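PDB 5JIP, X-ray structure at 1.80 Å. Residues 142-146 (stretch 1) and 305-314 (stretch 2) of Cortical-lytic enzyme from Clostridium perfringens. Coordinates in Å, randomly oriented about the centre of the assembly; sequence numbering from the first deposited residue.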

ATOM      1  N   THR A 142       3.468  -3.563  19.945  1.00  9.67           N
ATOM      2  CA  THR A 142       4.456  -4.260  19.144  1.00  9.62           C
ATOM      3  C   THR A 142       4.677  -3.653  17.765  1.00  8.95           C
ATOM      4  O   THR A 142       5.713  -3.917  17.174  1.00  7.43           O
ATOM      5  CB  THR A 142       4.052  -5.727  18.943  1.00  7.06           C
ATOM      6  OG1 THR A 142       2.861  -5.784  18.134  1.00  6.73           O
ATOM      7  CG2 THR A 142       3.852  -6.410  20.278  1.00  8.92           C
ATOM      8  N   ARG A 143       3.762  -2.818  17.274  1.00  8.38           N
ATOM      9  CA  ARG A 143       3.745  -2.379  15.883  1.00  7.03           C
ATOM     10  C   ARG A 143       3.666  -3.559  14.911  1.00  8.03           C
ATOM     11  O   ARG A 143       4.031  -3.420  13.747  1.00  8.96           O
ATOM     12  CB  ARG A 143       4.954  -1.488  15.553  1.00  8.65           C
ATOM     13  CG  ARG A 143       4.669  -0.491  14.427  1.00  8.54           C
ATOM     14  CD  ARG A 143       5.940   0.175  13.919  1.00 12.16           C
ATOM     15  NE  ARG A 143       5.661   1.207  12.931  1.00 10.06           N
ATOM     16  CZ  ARG A 143       6.553   1.666  12.060  1.00  9.05           C
ATOM     17  NH1 ARG A 143       7.781   1.195  12.039  1.00  9.65           N
ATOM     18  NH2 ARG A 143       6.212   2.607  11.206  1.00 10.46           N
ATOM     19  N   ARG A 144       3.207  -4.719  15.380  1.00  6.82           N
ATOM     20  CA  ARG A 144       2.974  -5.897  14.556  1.00  5.30           C
ATOM     21  C   ARG A 144       1.484  -6.170  14.434  1.00  6.47           C
ATOM     22  O   ARG A 144       0.761  -6.171  15.433  1.00  8.70           O
ATOM     23  CB  ARG A 144       3.647  -7.153  15.143  1.00  5.88           C
ATOM     24  CG  ARG A 144       5.155  -7.171  15.104  1.00  7.43           C
ATOM     25  CD  ARG A 144       5.674  -7.339  13.709  1.00  6.27           C
ATOM     26  NE  ARG A 144       5.234  -8.600  13.087  1.00  5.22           N
ATOM     27  CZ  ARG A 144       5.858  -9.774  13.177  1.00  4.88           C
ATOM     28  NH1 ARG A 144       6.986  -9.922  13.869  1.00  6.44           N
ATOM     29  NH2 ARG A 144       5.358 -10.824  12.544  1.00  7.36           N
ATOM     30  N   ARG A 145       1.050  -6.471  13.219  1.00  5.34           N
ATOM     31  CA  ARG A 145      -0.296  -6.972  12.992  1.00  6.60           C
ATOM     32  C   ARG A 145      -0.556  -8.307  13.683  1.00  6.48           C
ATOM     33  O   ARG A 145       0.270  -9.224  13.657  1.00  5.58           O
ATOM     34  CB  ARG A 145      -0.561  -7.165  11.510  1.00  7.90           C
ATOM     35  CG  ARG A 145      -0.498  -5.940  10.632  1.00  8.15           C
ATOM     36  CD  ARG A 145      -1.491  -4.854  11.029  1.00  7.18           C
ATOM     37  NE  ARG A 145      -2.839  -5.301  11.333  1.00  5.60           N
ATOM     38  CZ  ARG A 145      -3.815  -5.495  10.444  1.00  5.48           C
ATOM     39  NH1 ARG A 145      -3.584  -5.360   9.154  1.00  5.05           N
ATOM     40  NH2 ARG A 145      -5.032  -5.852  10.854  1.00  5.78           N
ATOM     41  N   LEU A 146      -1.742  -8.414  14.267  1.00  6.23           N
ATOM     42  CA  LEU A 146      -2.227  -9.615  14.927  1.00  6.87           C
ATOM     43  C   LEU A 146      -3.218 -10.351  14.028  1.00  6.44           C
ATOM     44  O   LEU A 146      -4.203  -9.763  13.572  1.00  7.56           O
ATOM     45  CB  LEU A 146      -2.902  -9.233  16.249  1.00  6.82           C
ATOM     46  CG  LEU A 146      -3.454 -10.377  17.095  1.00  8.77           C
ATOM     47  CD1 LEU A 146      -2.305 -11.232  17.629  1.00  6.21           C
ATOM     48  CD2 LEU A 146      -4.302  -9.842  18.230  1.00  7.22           C
ATOM     49  N   ILE A 305       1.425  -4.938   2.281  1.00  7.40           N
ATOM     50  CA  ILE A 305       0.029  -4.589   2.049  1.00  6.58           C
ATOM     51  C   ILE A 305      -0.783  -4.594   3.326  1.00  6.56           C
ATOM     52  O   ILE A 305      -1.699  -3.782   3.483  1.00  7.13           O
ATOM     53  CB  ILE A 305      -0.569  -5.532   0.988  1.00 12.88           C
ATOM     54  CG1 ILE A 305       0.104  -5.223  -0.348  1.00 12.09           C
ATOM     55  CG2 ILE A 305      -2.087  -5.347   0.882  1.00 13.93           C
ATOM     56  CD1 ILE A 305      -0.259  -6.225  -1.462  1.00 17.45           C
ATOM     57  N   THR A 306      -0.479  -5.484   4.265  1.00  7.54           N
ATOM     58  CA  THR A 306      -1.281  -5.550   5.476  1.00  6.24           C
ATOM     59  C   THR A 306      -0.663  -4.755   6.617  1.00  5.65           C
ATOM     60  O   THR A 306      -1.158  -4.815   7.733  1.00  6.53           O
ATOM     61  CB  THR A 306      -1.557  -7.016   5.861  1.00  9.01           C
ATOM     62  OG1 THR A 306      -0.375  -7.809   5.737  1.00  7.93           O
ATOM     63  CG2 THR A 306      -2.610  -7.600   4.920  1.00 13.50           C
ATOM     64  N   GLY A 307       0.372  -3.959   6.352  1.00  6.41           N
ATOM     65  CA  GLY A 307       0.772  -2.941   7.302  1.00  7.10           C
ATOM     66  C   GLY A 307       1.847  -3.323   8.291  1.00  6.49           C
ATOM     67  O   GLY A 307       1.957  -2.670   9.341  1.00  7.31           O
ATOM     68  N   ASP A 308       2.641  -4.360   8.009  1.00  5.43           N
ATOM     69  CA  ASP A 308       3.862  -4.620   8.748  1.00  5.64           C
ATOM     70  C   ASP A 308       5.066  -3.967   8.088  1.00  5.30           C
ATOM     71  O   ASP A 308       5.107  -3.751   6.868  1.00  6.70           O
ATOM     72  CB  ASP A 308       4.112  -6.121   8.887  1.00  6.03           C
ATOM     73  CG  ASP A 308       3.251  -6.761   9.973  1.00  8.39           C
ATOM     74  OD1 ASP A 308       3.234  -6.246  11.096  1.00  8.69           O
ATOM     75  OD2 ASP A 308       2.564  -7.761   9.685  1.00  7.54           O
ATOM     76  N   PHE A 309       6.060  -3.674   8.918  1.00  5.41           N
ATOM     77  CA  PHE A 309       7.263  -2.947   8.536  1.00  5.07           C
ATOM     78  C   PHE A 309       8.517  -3.796   8.688  1.00  7.08           C
ATOM     79  O   PHE A 309       8.555  -4.749   9.466  1.00  8.45           O
ATOM     80  CB  PHE A 309       7.425  -1.707   9.396  1.00  5.96           C
ATOM     81  CG  PHE A 309       6.205  -0.862   9.419  1.00  7.07           C
ATOM     82  CD1 PHE A 309       5.191  -1.125  10.316  1.00  6.64           C
ATOM     83  CD2 PHE A 309       6.046   0.162   8.516  1.00  5.55           C
ATOM     84  CE1 PHE A 309       4.038  -0.341  10.334  1.00  5.78           C
ATOM     85  CE2 PHE A 309       4.882   0.917   8.515  1.00  6.73           C
ATOM     86  CZ  PHE A 309       3.885   0.653   9.424  1.00  8.41           C
ATOM     87  N   SER A 310       9.547  -3.405   7.941  1.00  6.90           N
ATOM     88  CA  SER A 310      10.917  -3.859   8.182  1.00  8.91           C
ATOM     89  C   SER A 310      11.198  -3.828   9.669  1.00  9.88           C
ATOM     90  O   SER A 310      10.950  -2.825  10.332  1.00  9.00           O
ATOM     91  CB  SER A 310      11.933  -2.960   7.452  1.00  7.73           C
ATOM     92  OG  SER A 310      11.675  -2.874   6.061  1.00  8.62           O
ATOM     93  N   LYS A 311      11.739  -4.932  10.197  1.00 10.62           N
ATOM     94  CA  LYS A 311      12.032  -4.963  11.626  1.00 11.67           C
ATOM     95  C   LYS A 311      13.019  -3.871  11.997  1.00 12.61           C
ATOM     96  O   LYS A 311      12.872  -3.211  13.035  1.00 14.18           O
ATOM     97  CB  LYS A 311      12.579  -6.328  12.021  1.00 15.59           C
ATOM     98  CG  LYS A 311      12.763  -6.495  13.531  1.00 21.86           C
ATOM     99  CD  LYS A 311      13.297  -7.907  13.874  1.00 28.73           C
ATOM    100  CE  LYS A 311      13.443  -8.106  15.383  1.00 28.34           C
ATOM    101  NZ  LYS A 311      14.638  -7.411  15.893  1.00 35.42           N
ATOM    102  N   GLU A 312      14.028  -3.670  11.160  1.00 14.39           N
ATOM    103  CA  GLU A 312      15.053  -2.667  11.373  1.00 16.34           C
ATOM    104  C   GLU A 312      15.013  -1.644  10.241  1.00 12.23           C
ATOM    105  O   GLU A 312      14.721  -1.973   9.086  1.00 11.87           O
ATOM    106  CB  GLU A 312      16.460  -3.311  11.446  1.00 19.45           C
ATOM    107  CG  GLU A 312      16.583  -4.498  12.439  1.00 24.15           C
ATOM    108  CD  GLU A 312      16.349  -4.125  13.907  1.00 33.14           C
ATOM    109  OE1 GLU A 312      16.278  -2.918  14.242  1.00 35.54           O
ATOM    110  OE2 GLU A 312      16.232  -5.056  14.743  1.00 39.12           O
ATOM    111  N   ARG A 313      15.331  -0.400  10.580  1.00 13.46           N
ATOM    112  CA  ARG A 313      15.490   0.656   9.583  1.00 15.10           C
ATOM    113  C   ARG A 313      16.946   0.728   9.143  1.00 20.21           C
ATOM    114  O   ARG A 313      17.824   1.086   9.932  1.00 18.65           O
ATOM    115  CB  ARG A 313      15.036   1.992  10.139  1.00 13.19           C
ATOM    116  CG  ARG A 313      13.558   2.050  10.377  1.00 12.41           C
ATOM    117  CD  ARG A 313      13.152   3.421  10.793  1.00 14.89           C
ATOM    118  NE  ARG A 313      11.713   3.502  10.991  1.00 13.70           N
ATOM    119  CZ  ARG A 313      11.106   4.494  11.622  1.00 13.79           C
ATOM    120  NH1 ARG A 313      11.817   5.511  12.095  1.00 13.72           N
ATOM    121  NH2 ARG A 313       9.789   4.469  11.767  1.00  9.92           N
ATOM    122  N   THR A 314      17.196   0.401   7.885  1.00 14.02           N
ATOM    123  CA  THR A 314      18.521   0.569   7.313  1.00 14.44           C
ATOM    124  C   THR A 314      18.895   2.043   7.336  1.00 15.24           C
ATOM    125  O   THR A 314      18.064   2.915   7.071  1.00 11.65           O
ATOM    126  CB  THR A 314      18.544   0.035   5.888  1.00 12.53           C
ATOM    127  OG1 THR A 314      18.171  -1.353   5.879  1.00 18.33           O
ATOM    128  CG2 THR A 314      19.925   0.194   5.264  1.00 16.65           C
TER
HETATM  129  O   HOH W   1       5.459  -4.537  11.667  1.00  7.45           O
HETATM  130  O   HOH W   2       1.845  -3.021  12.071  1.00  9.66           O
HETATM  131  O   HOH W   3       2.643  -9.202  12.217  1.00  5.93           O
HETATM  132  O   HOH W   4       3.862 -10.815   9.839  1.00  6.97           O

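Neither stretch forms regular structure across the contact, and the CA atoms nearest each other across it are those of Arg144 and Asp308, 6.0 Å apart. Arg143 leaves the preceding helix with positive phi (57°), and the amide of Arg144 bonds back to Thr142 OG1 (N to OG1, 3.0 Å). Gly307 also has positive phi (93°); at these angles a CB would be jammed against the carbonyl oxygen of Thr306, which by itself calls for glycine.

The three successive arginines engage stretch 2 differently. The Arg143 side chain is extended, and its guanidinium lies flat on the Phe309 ring, with planes at 9° and Arg143 CZ 3.5 Å from the ring centroid, a cation-pi stack. This leaves the guanidinium edge free for hydrogen bonds elsewhere in the structure. Arg145 instead folds through three m rotamers, so that NH1 donates to Thr306 O (2.9 Å), while its backbone N donates almost linearly to Asp308 OD1 (3.1 Å, 168°). Asp308 OD1 also forms a long salt bridge with Arg144 NE (3.7 Å). Water supplements this direct link: water 3 accepts from Arg144 NE (2.8 Å) and donates to Asp308 OD2 (2.9 Å). Water 1 joins the backbones by donating to Arg143 O (2.8 Å) and accepting from Phe309 N (2.9 Å).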